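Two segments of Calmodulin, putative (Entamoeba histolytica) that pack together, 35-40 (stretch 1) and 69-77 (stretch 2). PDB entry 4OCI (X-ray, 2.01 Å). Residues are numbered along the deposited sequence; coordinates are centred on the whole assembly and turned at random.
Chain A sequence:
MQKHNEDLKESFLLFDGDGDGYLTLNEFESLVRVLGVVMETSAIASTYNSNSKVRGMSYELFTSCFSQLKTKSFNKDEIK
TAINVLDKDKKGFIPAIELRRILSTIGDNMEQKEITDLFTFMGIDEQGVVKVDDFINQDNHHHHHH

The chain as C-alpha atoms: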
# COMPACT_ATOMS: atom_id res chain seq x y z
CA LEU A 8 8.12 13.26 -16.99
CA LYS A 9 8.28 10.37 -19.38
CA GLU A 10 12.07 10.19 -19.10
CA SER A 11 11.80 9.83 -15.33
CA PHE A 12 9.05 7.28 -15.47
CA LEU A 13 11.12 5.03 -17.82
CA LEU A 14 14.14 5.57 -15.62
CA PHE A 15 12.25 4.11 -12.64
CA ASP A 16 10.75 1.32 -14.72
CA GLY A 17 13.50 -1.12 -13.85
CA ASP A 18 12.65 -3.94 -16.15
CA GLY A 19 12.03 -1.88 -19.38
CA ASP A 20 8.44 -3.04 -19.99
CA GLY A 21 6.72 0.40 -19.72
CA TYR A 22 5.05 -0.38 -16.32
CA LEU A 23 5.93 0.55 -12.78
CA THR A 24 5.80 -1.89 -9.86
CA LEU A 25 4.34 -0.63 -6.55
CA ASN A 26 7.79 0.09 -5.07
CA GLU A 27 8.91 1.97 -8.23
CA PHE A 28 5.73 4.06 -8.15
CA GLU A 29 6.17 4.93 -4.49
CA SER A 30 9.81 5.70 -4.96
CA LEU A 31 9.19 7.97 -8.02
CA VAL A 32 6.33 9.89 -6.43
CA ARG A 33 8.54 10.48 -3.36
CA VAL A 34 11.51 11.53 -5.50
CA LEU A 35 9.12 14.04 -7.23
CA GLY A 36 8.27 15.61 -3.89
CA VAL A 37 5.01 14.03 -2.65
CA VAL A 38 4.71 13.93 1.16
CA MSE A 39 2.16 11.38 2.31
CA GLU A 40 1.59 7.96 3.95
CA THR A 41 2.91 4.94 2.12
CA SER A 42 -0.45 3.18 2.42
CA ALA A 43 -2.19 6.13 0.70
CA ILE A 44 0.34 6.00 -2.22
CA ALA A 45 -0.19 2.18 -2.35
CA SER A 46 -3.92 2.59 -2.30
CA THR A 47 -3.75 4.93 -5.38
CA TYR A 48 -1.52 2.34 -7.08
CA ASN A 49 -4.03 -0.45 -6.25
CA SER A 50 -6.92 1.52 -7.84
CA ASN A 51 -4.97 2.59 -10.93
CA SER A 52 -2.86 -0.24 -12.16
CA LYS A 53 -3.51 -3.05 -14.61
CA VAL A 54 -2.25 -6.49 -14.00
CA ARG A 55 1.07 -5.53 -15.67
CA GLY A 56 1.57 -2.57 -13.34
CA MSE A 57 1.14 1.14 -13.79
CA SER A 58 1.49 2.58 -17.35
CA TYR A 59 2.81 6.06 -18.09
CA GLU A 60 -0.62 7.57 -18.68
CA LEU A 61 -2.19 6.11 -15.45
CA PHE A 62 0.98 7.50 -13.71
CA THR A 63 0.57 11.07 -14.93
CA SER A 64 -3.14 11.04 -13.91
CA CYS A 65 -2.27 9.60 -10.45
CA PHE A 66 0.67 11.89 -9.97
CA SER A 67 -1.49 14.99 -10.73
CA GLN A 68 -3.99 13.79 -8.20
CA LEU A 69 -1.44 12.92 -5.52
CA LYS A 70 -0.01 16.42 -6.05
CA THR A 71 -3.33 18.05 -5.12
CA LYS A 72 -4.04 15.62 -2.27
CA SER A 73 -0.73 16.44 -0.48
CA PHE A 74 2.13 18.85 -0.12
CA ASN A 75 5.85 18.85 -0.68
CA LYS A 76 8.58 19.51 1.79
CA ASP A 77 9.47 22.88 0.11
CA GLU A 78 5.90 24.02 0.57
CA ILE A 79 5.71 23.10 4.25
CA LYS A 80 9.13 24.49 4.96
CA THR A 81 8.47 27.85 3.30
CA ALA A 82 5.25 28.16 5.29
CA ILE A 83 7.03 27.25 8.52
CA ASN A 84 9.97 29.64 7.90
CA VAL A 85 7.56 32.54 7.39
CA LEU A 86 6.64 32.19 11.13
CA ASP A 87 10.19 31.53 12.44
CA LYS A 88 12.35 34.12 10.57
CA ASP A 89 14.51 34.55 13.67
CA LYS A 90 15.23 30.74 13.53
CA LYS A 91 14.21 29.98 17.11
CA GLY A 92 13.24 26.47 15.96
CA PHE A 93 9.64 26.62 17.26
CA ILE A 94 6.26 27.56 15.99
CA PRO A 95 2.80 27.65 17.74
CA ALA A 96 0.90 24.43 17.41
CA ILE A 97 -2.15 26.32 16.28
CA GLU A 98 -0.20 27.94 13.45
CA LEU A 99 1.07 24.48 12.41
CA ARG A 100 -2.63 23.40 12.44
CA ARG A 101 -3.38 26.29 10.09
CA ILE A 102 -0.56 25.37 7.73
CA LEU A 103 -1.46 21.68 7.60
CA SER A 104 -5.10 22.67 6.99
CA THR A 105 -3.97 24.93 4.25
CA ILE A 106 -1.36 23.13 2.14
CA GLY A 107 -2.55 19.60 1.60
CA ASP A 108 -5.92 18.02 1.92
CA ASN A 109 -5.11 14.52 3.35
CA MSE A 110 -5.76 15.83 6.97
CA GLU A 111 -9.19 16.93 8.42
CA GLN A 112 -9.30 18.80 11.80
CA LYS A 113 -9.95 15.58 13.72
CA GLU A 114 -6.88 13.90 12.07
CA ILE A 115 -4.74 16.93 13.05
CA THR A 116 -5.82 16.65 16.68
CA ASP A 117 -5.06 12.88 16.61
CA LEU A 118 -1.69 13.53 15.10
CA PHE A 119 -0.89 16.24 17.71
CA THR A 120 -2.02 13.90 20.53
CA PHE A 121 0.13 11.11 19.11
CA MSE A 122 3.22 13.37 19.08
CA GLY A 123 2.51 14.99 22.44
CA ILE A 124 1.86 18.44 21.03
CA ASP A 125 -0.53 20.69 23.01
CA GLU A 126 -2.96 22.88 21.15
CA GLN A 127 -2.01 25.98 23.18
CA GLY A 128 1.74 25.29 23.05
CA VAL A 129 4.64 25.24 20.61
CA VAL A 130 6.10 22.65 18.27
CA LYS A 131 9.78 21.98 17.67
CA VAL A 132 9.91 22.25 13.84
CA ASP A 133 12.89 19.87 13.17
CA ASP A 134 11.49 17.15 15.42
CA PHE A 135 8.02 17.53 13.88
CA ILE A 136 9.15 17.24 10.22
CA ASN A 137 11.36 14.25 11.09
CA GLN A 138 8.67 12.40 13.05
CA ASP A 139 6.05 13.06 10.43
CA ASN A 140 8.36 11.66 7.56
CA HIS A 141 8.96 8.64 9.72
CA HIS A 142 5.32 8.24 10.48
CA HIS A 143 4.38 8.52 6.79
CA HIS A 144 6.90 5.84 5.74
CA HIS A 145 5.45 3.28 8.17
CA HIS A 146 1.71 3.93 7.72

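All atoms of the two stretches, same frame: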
# COMPACT_ATOMS: atom_id res chain seq x y z
N LEU A 35 9.77 12.87 -6.67
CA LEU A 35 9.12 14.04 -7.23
C LEU A 35 8.54 15.00 -6.21
O LEU A 35 8.10 16.07 -6.57
CB LEU A 35 8.03 13.59 -8.24
CG LEU A 35 8.58 12.82 -9.42
CD1 LEU A 35 7.46 12.25 -10.32
CD2 LEU A 35 9.57 13.66 -10.21
N GLY A 36 8.53 14.64 -4.93
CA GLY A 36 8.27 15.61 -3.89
C GLY A 36 7.01 15.37 -3.05
O GLY A 36 6.79 16.09 -2.06
N VAL A 37 6.24 14.34 -3.39
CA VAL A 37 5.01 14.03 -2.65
C VAL A 37 5.32 13.59 -1.22
O VAL A 37 6.24 12.80 -0.99
CB VAL A 37 4.14 12.98 -3.43
CG1 VAL A 37 3.02 12.47 -2.58
CG2 VAL A 37 3.57 13.63 -4.73
N VAL A 38 4.61 14.21 -0.27
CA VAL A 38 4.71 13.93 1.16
C VAL A 38 3.39 13.36 1.60
O VAL A 38 2.39 14.07 1.69
CB VAL A 38 5.02 15.20 2.02
CG1 VAL A 38 4.76 14.88 3.48
CG2 VAL A 38 6.47 15.59 1.89
N MSE A 39 3.38 12.06 1.87
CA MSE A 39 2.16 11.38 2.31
C MSE A 39 2.42 9.91 2.71
O MSE A 39 3.48 9.40 2.46
CB MSE A 39 1.07 11.48 1.20
CG MSE A 39 1.20 10.49 0.12
SE MSE A 39 -0.18 10.66 -1.32
CE MSE A 39 -1.91 10.97 -0.44
N GLU A 40 1.43 9.27 3.38
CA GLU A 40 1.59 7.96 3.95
C GLU A 40 1.82 7.00 2.82
O GLU A 40 1.15 7.09 1.81
CB GLU A 40 0.31 7.49 4.64
CG GLU A 40 -0.06 8.30 5.79
CD GLU A 40 -1.53 8.59 5.82
OE1 GLU A 40 -2.08 8.67 6.95
OE2 GLU A 40 -2.15 8.76 4.73
N LEU A 69 -2.30 12.86 -6.69
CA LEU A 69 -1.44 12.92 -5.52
C LEU A 69 -0.96 14.33 -5.22
O LEU A 69 -0.93 14.73 -4.05
CB LEU A 69 -0.25 11.93 -5.61
CG LEU A 69 -0.74 10.48 -5.70
CD1 LEU A 69 0.41 9.43 -5.74
CD2 LEU A 69 -1.80 10.14 -4.64
N LYS A 70 -0.59 15.09 -6.24
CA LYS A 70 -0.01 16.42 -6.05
C LYS A 70 -0.99 17.39 -5.40
O LYS A 70 -0.56 18.23 -4.57
CB LYS A 70 0.55 17.02 -7.32
CG LYS A 70 1.98 16.75 -7.49
CD LYS A 70 2.51 17.54 -8.66
CE LYS A 70 1.49 17.63 -9.80
NZ LYS A 70 2.10 18.22 -11.04
N THR A 71 -2.27 17.26 -5.73
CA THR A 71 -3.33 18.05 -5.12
C THR A 71 -3.59 17.56 -3.73
O THR A 71 -3.63 18.36 -2.79
CB THR A 71 -4.67 18.06 -5.98
OG1 THR A 71 -5.38 16.82 -5.86
CG2 THR A 71 -4.36 18.33 -7.46
N LYS A 72 -3.76 16.25 -3.59
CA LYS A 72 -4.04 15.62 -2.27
C LYS A 72 -2.91 15.71 -1.21
O LYS A 72 -3.00 15.06 -0.15
CB LYS A 72 -4.50 14.16 -2.45
CG LYS A 72 -5.89 14.02 -3.04
CD LYS A 72 -6.51 12.65 -2.74
CE LYS A 72 -5.83 11.51 -3.51
NZ LYS A 72 -6.84 10.48 -3.99
N SER A 73 -1.84 16.46 -1.45
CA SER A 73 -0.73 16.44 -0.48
C SER A 73 0.09 17.69 -0.62
O SER A 73 -0.30 18.62 -1.36
CB SER A 73 0.14 15.23 -0.73
OG SER A 73 0.75 15.43 -1.99
N PHE A 74 1.23 17.73 0.04
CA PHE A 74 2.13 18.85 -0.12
C PHE A 74 3.50 18.29 -0.39
O PHE A 74 3.67 17.07 -0.35
CB PHE A 74 2.17 19.74 1.14
CG PHE A 74 2.29 18.98 2.45
CD1 PHE A 74 3.53 18.72 3.00
CD2 PHE A 74 1.14 18.58 3.16
CE1 PHE A 74 3.64 18.04 4.24
CE2 PHE A 74 1.24 17.88 4.38
CZ PHE A 74 2.48 17.62 4.91
N ASN A 75 4.43 19.18 -0.69
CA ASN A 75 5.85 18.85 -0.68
C ASN A 75 6.56 19.54 0.46
O ASN A 75 6.01 20.41 1.14
CB ASN A 75 6.58 19.16 -2.03
CG ASN A 75 6.59 20.66 -2.37
OD1 ASN A 75 7.58 21.38 -2.10
ND2 ASN A 75 5.45 21.15 -2.90
N LYS A 76 7.80 19.11 0.66
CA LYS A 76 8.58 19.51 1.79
C LYS A 76 9.05 20.95 1.58
O LYS A 76 9.18 21.65 2.56
CB LYS A 76 9.71 18.52 2.07
CG LYS A 76 10.10 18.51 3.54
CD LYS A 76 10.31 17.11 4.09
CE LYS A 76 11.77 16.67 3.99
NZ LYS A 76 12.64 17.27 5.04
N ASP A 77 9.21 21.42 0.35
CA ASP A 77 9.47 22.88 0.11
C ASP A 77 8.31 23.78 0.57
O ASP A 77 8.52 24.88 1.14
CB ASP A 77 9.70 23.17 -1.38

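Packing between stretch 1 (35-40) and stretch 2 (69-77) of this putative calmodulin buries 457 Å² of surface, summed over both sides. At its apolar centre lie Val-37, Val-38 and Met-39 of the first stretch, set against Leu-69, Ser-73 and Phe-74 of the second. Stretch 1 has no regular helix or strand here; stretch 2 leaves one helix after Thr-71 and enters another at Lys-76, so connecting chain makes much of the contact, with Leu-69 added from the end of the helix.

Met-39 is selenomethionine. Its CA-to-CB bond points sideways, but the side chain, with chi1 p, chi2 t and chi3 m, brings its end nearer to stretch 2: SE lies 3.7 Å from Leu-69 CD2, and the terminal CE of Met-39 reaches to 4.2 Å from the backbone O of Lys-72. Leu-69, in the last turn of its helix, points toward stretch 1 and also meets Val-37, whose CG2 is 4.3 Å from Leu-69 CB. It thus has one neighbour at its branch end and another near its backbone. The other methyl of Val-37, CG1, comes closest to Ser-73 OG, at 3.8 Å, while Val-37 CG2 lies 4.3 Å from both Leu-69 CB and Ser-73 OG.

Val-38 has the largest area covered in the contact, 93 Å², and its side chain points toward stretch 2. Its CG1 approaches Phe-74 CE1 at 3.4 Å, a tight apolar contact that meets the ring obliquely. Phe-74 starts out sideways from the backbone, and its p rotamer brings the ring nearer to this valine. The second methyl of Val-38, CG2, lies against the start of the next helix, 4.0 Å from Lys-76 N and 4.4 Å from Lys-76 CB.

Beside this apolar cluster the two backbones join through a single hydrogen bond, from Val-38 N to Phe-74 O, at 3.0 Å with an angle of 139° at the hydrogen. The bond is bent, and no ladder of further bonds follows it. Ser-73 points toward stretch 1, with its CB 3.5 Å from Val-38 O, yet its hydroxyl is spent within its own stretch: Ser-73 OG donates to Leu-69 O at 2.7 Å. That bond ties the residue back to the helix it has just left and satisfies a polar group in a buried position.

At the outer edge Gly-36 ends the preceding helix in a Schellman motif with a phi of 118°. At these backbone angles a CB would be jammed against the carbonyl O of Leu-35, which by itself calls for glycine; an ideal CB would also come 3.7 Å from Asn-75 CB. The carbonyl of Gly-36 turns to stretch 2, where its O takes a CA-H...O contact from Asn-75 CA at 3.2 Å and lies 3.1 Å from Asn-75 CB. The end of the Asn-75 side chain leads away from stretch 1 and caps the start of the following helix, at a backbone N just beyond the stretch.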